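Local coordinates for protein peroxidase (Cellulomonas bogoriensis 69B4 = DSM 16987, PDB 6QZO) that binds heme b and, as a member of the DyP-type peroxidase family, probably oxidises substrates at the expense of hydrogen peroxide, at residues A[30-35]-A[77-82]; A[70-75]-A[368-373]. All coordinates share one frame; numbering follows the deposited sequence.

Contact 1 (A[30-35]-A[77-82]); sequences VPCHGE and RLTTGR
Thr-79 OG1 (chi1 59°) and Cys-32 SG (chi1 63°) each sit between their own backbone N and carbonyl carbon, which turns both groups toward each other across the contact. The loop before strand 47-55 is held here to the C-terminal end of helix 61-78, in the N-terminal half of the DyP fold. That end is a Schellman motif: Arg-82 N reaches back to Arg-77 O, Gly-81 N bonds Leu-78 O at 3.0 Å, and Gly-81 takes the positive phi. Within the same turn, the guanidinium of Arg-82 lies with one face against Arg-77 CG, and a nearly straight bond (166°) runs from Arg-82 NE to Thr-80 OG1, which lies in the guanidinium plane. The sulfur of Cys-32 lies over the centre of the His-33 ring, on one face, and His-33 NE2 bonds Glu-76 OE2 of the same helix. Between the two segments no direct hydrogen bond forms. Thr-79 OG1 lies alongside the cysteine, 3.9 Å from both Cys-32 CB and Cys-32 SG, while the hydroxyl is also hydrogen-bonded to Ile-75 O one turn back in the helix. A water does the bridging, linking loop backbone to helix end: it accepts a weak bond from Cys-32 N and donates to Val-30 O (3.0 Å) and to Thr-79 OG1 (2.9 Å).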
loop_
_atom_site.group_PDB
_atom_site.type_symbol
_atom_site.label_atom_id
_atom_site.label_comp_id
_atom_site.label_asym_id
_atom_site.label_seq_id
_atom_site.Cartn_x
_atom_site.Cartn_y
_atom_site.Cartn_z
ATOM N N VAL A 30 8.225 -11.386 16.352
ATOM C CA VAL A 30 8.883 -12.560 15.713
ATOM C C VAL A 30 10.372 -12.467 16.007
ATOM O O VAL A 30 11.000 -11.489 15.603
ATOM C CB VAL A 30 8.638 -12.625 14.199
ATOM C CG1 VAL A 30 9.523 -13.686 13.536
ATOM C CG2 VAL A 30 7.157 -12.826 13.874
ATOM N N PRO A 31 10.983 -13.480 16.683
ATOM C CA PRO A 31 12.396 -13.406 17.043
ATOM C C PRO A 31 13.240 -13.263 15.771
ATOM O O PRO A 31 12.973 -13.966 14.796
ATOM C CB PRO A 31 12.687 -14.725 17.781
ATOM C CG PRO A 31 11.310 -15.166 18.262
ATOM C CD PRO A 31 10.356 -14.721 17.166
ATOM N N CYS A 32 14.195 -12.339 15.788
ATOM C CA CYS A 32 15.118 -12.083 14.657
ATOM C C CYS A 32 16.370 -12.980 14.769
ATOM O O CYS A 32 17.074 -13.105 13.757
ATOM C CB CYS A 32 15.503 -10.609 14.628
ATOM S SG CYS A 32 16.419 -10.075 16.097
ATOM N N HIS A 33 16.592 -13.600 15.936
ATOM C CA HIS A 33 17.714 -14.533 16.210
ATOM C C HIS A 33 17.293 -15.988 15.995
ATOM O O HIS A 33 16.170 -16.363 16.405
ATOM C CB HIS A 33 18.242 -14.368 17.642
ATOM C CG HIS A 33 18.779 -13.007 17.915
ATOM N ND1 HIS A 33 18.310 -12.232 18.956
ATOM C CD2 HIS A 33 19.699 -12.268 17.270
ATOM C CE1 HIS A 33 18.937 -11.075 18.954
ATOM N NE2 HIS A 33 19.802 -11.071 17.928
ATOM N N GLY A 34 18.184 -16.774 15.403
ATOM C CA GLY A 34 18.044 -18.237 15.287
ATOM C C GLY A 34 19.091 -18.806 14.341
ATOM O O GLY A 34 19.918 -18.025 13.846
ATOM N N GLU A 35 19.052 -20.122 14.123
ATOM C CA GLU A 35 19.798 -20.858 13.070
ATOM C C GLU A 35 19.620 -20.122 11.732
ATOM O O GLU A 35 20.611 -20.002 10.990
ATOM C CB GLU A 35 19.307 -22.318 13.017
ATOM C CG GLU A 35 20.136 -23.223 12.117
ATOM C CD GLU A 35 19.914 -24.721 12.279
ATOM O OE1 GLU A 35 18.935 -25.106 12.922
ATOM O OE2 GLU A 35 20.649 -25.495 11.636
ATOM N N ARG A 77 16.269 -4.051 17.281
ATOM C CA ARG A 77 15.427 -3.041 17.978
ATOM C C ARG A 77 14.022 -2.984 17.374
ATOM O O ARG A 77 13.056 -3.175 18.124
ATOM C CB ARG A 77 16.083 -1.665 17.893
ATOM C CG ARG A 77 17.105 -1.431 18.991
ATOM C CD ARG A 77 18.187 -0.450 18.612
ATOM N NE ARG A 77 19.057 -0.308 19.766
ATOM C CZ ARG A 77 18.743 0.400 20.847
ATOM N NH1 ARG A 77 17.614 1.076 20.907
ATOM N NH2 ARG A 77 19.587 0.461 21.853
ATOM N N LEU A 78 13.908 -2.690 16.082
ATOM C CA LEU A 78 12.590 -2.438 15.424
ATOM C C LEU A 78 11.693 -3.675 15.598
ATOM O O LEU A 78 10.517 -3.500 15.959
ATOM C CB LEU A 78 12.793 -2.073 13.949
ATOM C CG LEU A 78 13.485 -0.730 13.684
ATOM C CD1 LEU A 78 13.918 -0.612 12.227
ATOM C CD2 LEU A 78 12.581 0.439 14.045
ATOM N N THR A 79 12.238 -4.881 15.441
ATOM C CA THR A 79 11.472 -6.167 15.490
ATOM C C THR A 79 10.967 -6.450 16.914
ATOM O O THR A 79 10.043 -7.284 17.044
ATOM C CB THR A 79 12.282 -7.342 14.928
ATOM O OG1 THR A 79 13.482 -7.469 15.691
ATOM C CG2 THR A 79 12.622 -7.169 13.468
ATOM N N THR A 80 11.514 -5.777 17.933
ATOM C CA THR A 80 11.092 -5.928 19.353
ATOM C C THR A 80 10.328 -4.682 19.799
ATOM O O THR A 80 10.032 -4.572 21.005
ATOM C CB THR A 80 12.283 -6.250 20.263
ATOM O OG1 THR A 80 13.237 -5.190 20.169
ATOM C CG2 THR A 80 12.936 -7.567 19.909
ATOM N N GLY A 81 9.988 -3.799 18.854
ATOM C CA GLY A 81 9.178 -2.598 19.118
ATOM C C GLY A 81 9.967 -1.548 19.888
ATOM O O GLY A 81 9.346 -0.784 20.672
ATOM N N ARG A 82 11.291 -1.512 19.693
ATOM C CA ARG A 82 12.161 -0.439 20.227
ATOM C C ARG A 82 12.611 0.409 19.050
ATOM O O ARG A 82 12.815 -0.115 17.952
ATOM C CB ARG A 82 13.372 -0.997 20.985
ATOM C CG ARG A 82 13.038 -1.782 22.252
ATOM C CD ARG A 82 14.304 -2.431 22.826
ATOM N NE ARG A 82 14.875 -3.450 21.925
ATOM C CZ ARG A 82 16.153 -3.827 21.875
ATOM N NH1 ARG A 82 17.068 -3.288 22.671
ATOM N NH2 ARG A 82 16.508 -4.769 21.019
HETATM O O HOH W 1 13.013 -9.880 17.162
#

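Contact 2 (A[70-75]-A[368-373]); sequences VWTVDI and GGWSAG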
loop_
_atom_site.group_PDB
_atom_site.type_symbol
_atom_site.label_atom_id
_atom_site.label_comp_id
_atom_site.label_asym_id
_atom_site.label_seq_id
_atom_site.Cartn_x
_atom_site.Cartn_y
_atom_site.Cartn_z
ATOM N N VAL A 70 25.297 -1.803 11.633
ATOM C CA VAL A 70 24.277 -0.782 12.028
ATOM C C VAL A 70 22.874 -1.354 11.751
ATOM O O VAL A 70 21.980 -1.150 12.583
ATOM C CB VAL A 70 24.490 0.598 11.376
ATOM C CG1 VAL A 70 25.791 1.232 11.845
ATOM C CG2 VAL A 70 24.444 0.549 9.860
ATOM N N TRP A 71 22.704 -2.087 10.652
ATOM C CA TRP A 71 21.405 -2.716 10.292
ATOM C C TRP A 71 21.028 -3.777 11.330
ATOM O O TRP A 71 19.845 -3.861 11.687
ATOM C CB TRP A 71 21.447 -3.311 8.891
ATOM C CG TRP A 71 21.130 -2.332 7.804
ATOM C CD1 TRP A 71 20.599 -1.080 7.929
ATOM C CD2 TRP A 71 21.286 -2.567 6.394
ATOM N NE1 TRP A 71 20.447 -0.519 6.695
ATOM C CE2 TRP A 71 20.850 -1.404 5.733
ATOM C CE3 TRP A 71 21.778 -3.629 5.634
ATOM C CZ2 TRP A 71 20.877 -1.280 4.347
ATOM C CZ3 TRP A 71 21.808 -3.504 4.264
ATOM C CH2 TRP A 71 21.371 -2.344 3.637
ATOM N N THR A 72 22.003 -4.558 11.791
ATOM C CA THR A 72 21.766 -5.609 12.819
ATOM C C THR A 72 21.163 -4.959 14.065
ATOM O O THR A 72 20.158 -5.463 14.572
ATOM C CB THR A 72 23.043 -6.390 13.123
ATOM O OG1 THR A 72 23.438 -7.018 11.897
ATOM C CG2 THR A 72 22.824 -7.414 14.214
ATOM N N VAL A 73 21.742 -3.857 14.521
ATOM C CA VAL A 73 21.205 -3.087 15.686
ATOM C C VAL A 73 19.742 -2.714 15.405
ATOM O O VAL A 73 18.881 -3.034 16.254
ATOM C CB VAL A 73 22.057 -1.846 15.982
ATOM C CG1 VAL A 73 21.453 -1.015 17.094
ATOM C CG2 VAL A 73 23.491 -2.229 16.332
ATOM N N ASP A 74 19.473 -2.102 14.246
ATOM C CA ASP A 74 18.132 -1.579 13.871
ATOM C C ASP A 74 17.139 -2.743 13.767
ATOM O O ASP A 74 16.011 -2.595 14.241
ATOM C CB ASP A 74 18.187 -0.767 12.576
ATOM C CG ASP A 74 18.780 0.631 12.758
ATOM O OD1 ASP A 74 18.859 1.079 13.917
ATOM O OD2 ASP A 74 19.153 1.257 11.729
ATOM N N ILE A 75 17.548 -3.865 13.179
ATOM C CA ILE A 75 16.674 -5.064 13.058
ATOM C C ILE A 75 16.339 -5.569 14.466
ATOM O O ILE A 75 15.158 -5.851 14.728
ATOM C CB ILE A 75 17.332 -6.155 12.198
ATOM C CG1 ILE A 75 17.518 -5.708 10.751
ATOM C CG2 ILE A 75 16.515 -7.442 12.265
ATOM C CD1 ILE A 75 18.409 -6.626 9.955
ATOM N N GLY A 368 22.881 -17.038 6.774
ATOM C CA GLY A 368 22.221 -17.755 7.869
ATOM C C GLY A 368 21.823 -16.764 8.937
ATOM O O GLY A 368 22.105 -15.574 8.753
ATOM N N GLY A 369 21.179 -17.242 9.993
ATOM C CA GLY A 369 20.787 -16.420 11.146
ATOM C C GLY A 369 21.989 -16.082 12.019
ATOM O O GLY A 369 23.147 -16.410 11.632
ATOM N N TRP A 370 21.710 -15.440 13.154
ATOM C CA TRP A 370 22.717 -14.957 14.122
ATOM C C TRP A 370 22.072 -14.901 15.507
ATOM O O TRP A 370 20.822 -14.975 15.579
ATOM C CB TRP A 370 23.294 -13.608 13.665
ATOM C CG TRP A 370 22.456 -12.405 13.962
ATOM C CD1 TRP A 370 22.597 -11.554 15.023
ATOM C CD2 TRP A 370 21.408 -11.856 13.143
ATOM N NE1 TRP A 370 21.673 -10.543 14.948
ATOM C CE2 TRP A 370 20.935 -10.693 13.802
ATOM C CE3 TRP A 370 20.793 -12.246 11.946
ATOM C CZ2 TRP A 370 19.882 -9.927 13.301
ATOM C CZ3 TRP A 370 19.761 -11.481 11.447
ATOM C CH2 TRP A 370 19.307 -10.343 12.124
ATOM N N SER A 371 22.919 -14.830 16.538
ATOM C CA SER A 371 22.551 -14.796 17.975
ATOM C C SER A 371 22.982 -13.464 18.573
ATOM O O SER A 371 23.810 -12.775 17.949
ATOM C CB SER A 371 23.193 -15.934 18.722
ATOM O OG SER A 371 22.695 -17.166 18.244
ATOM N N ALA A 372 22.447 -13.146 19.749
ATOM C CA ALA A 372 22.776 -11.924 20.515
ATOM C C ALA A 372 24.293 -11.723 20.469
ATOM O O ALA A 372 24.993 -12.652 20.881
ATOM C CB ALA A 372 22.263 -12.068 21.927
ATOM N N GLY A 373 24.772 -10.590 19.938
ATOM C CA GLY A 373 26.203 -10.236 19.908
ATOM C C GLY A 373 26.885 -10.531 18.578
ATOM O O GLY A 373 28.022 -10.108 18.402
#
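The loop 368-373, extended at Trp-370 (phi -153°, psi 163°), passes helix 61-78 with 9.5 Å between Trp-370 CA and Thr-72 CA, so side chains alone span the distance. Here the end of the C-terminal ferredoxin-like half of the DyP fold packs on a helix of the N-terminal half. Trp-370 reaches in with its indole, and two methyls one helical turn apart receive it. Thr-72 CG2, anti to its own backbone N, approaches the ring obliquely at the pyrrole side, 3.4 Å from Trp-370 NE1 and 3.8 Å from Trp-370 CE2. The Thr-72 hydroxyl is turned elsewhere, bonded to Leu-68 O and Val-376 N. Trp-370 NE1 is itself satisfied by Glu-76 OE2 of the same helix, which probably limits rotation of the indole, and His-33 packs edge-to-face with the ring. A leucine in place of Trp-370 has no N-H for Glu-76, and would probably leave a gap beside the methyls of Thr-72 and Ile-75. Ile-75 CG2 meets the benzo ring at its edge, 4.0 Å from Trp-370 CH2.

How the contacts relate
From the N terminus, the chain passes through loop 30-35, forms strand 47-55 and runs along helix 61-78, which carries 70-75 and whose end runs into the turn of 77-82. Contact 1 closes the short loop from 30-35 to the helix end, spanning 41 residues. Contact 2 closes a far longer one of 292 residues, from the helix to the loop after strand 356-366. Their segments alternate, so the two loops cross. With centres about 8 Å apart, they share helix 61-78 and also meet directly: Glu-35 O and Gly-369 N are 3.0 Å apart, a probable hydrogen bond. Contact 1 stays within the N-terminal part of the chain, whereas contact 2 joins that helix to the C-terminal half.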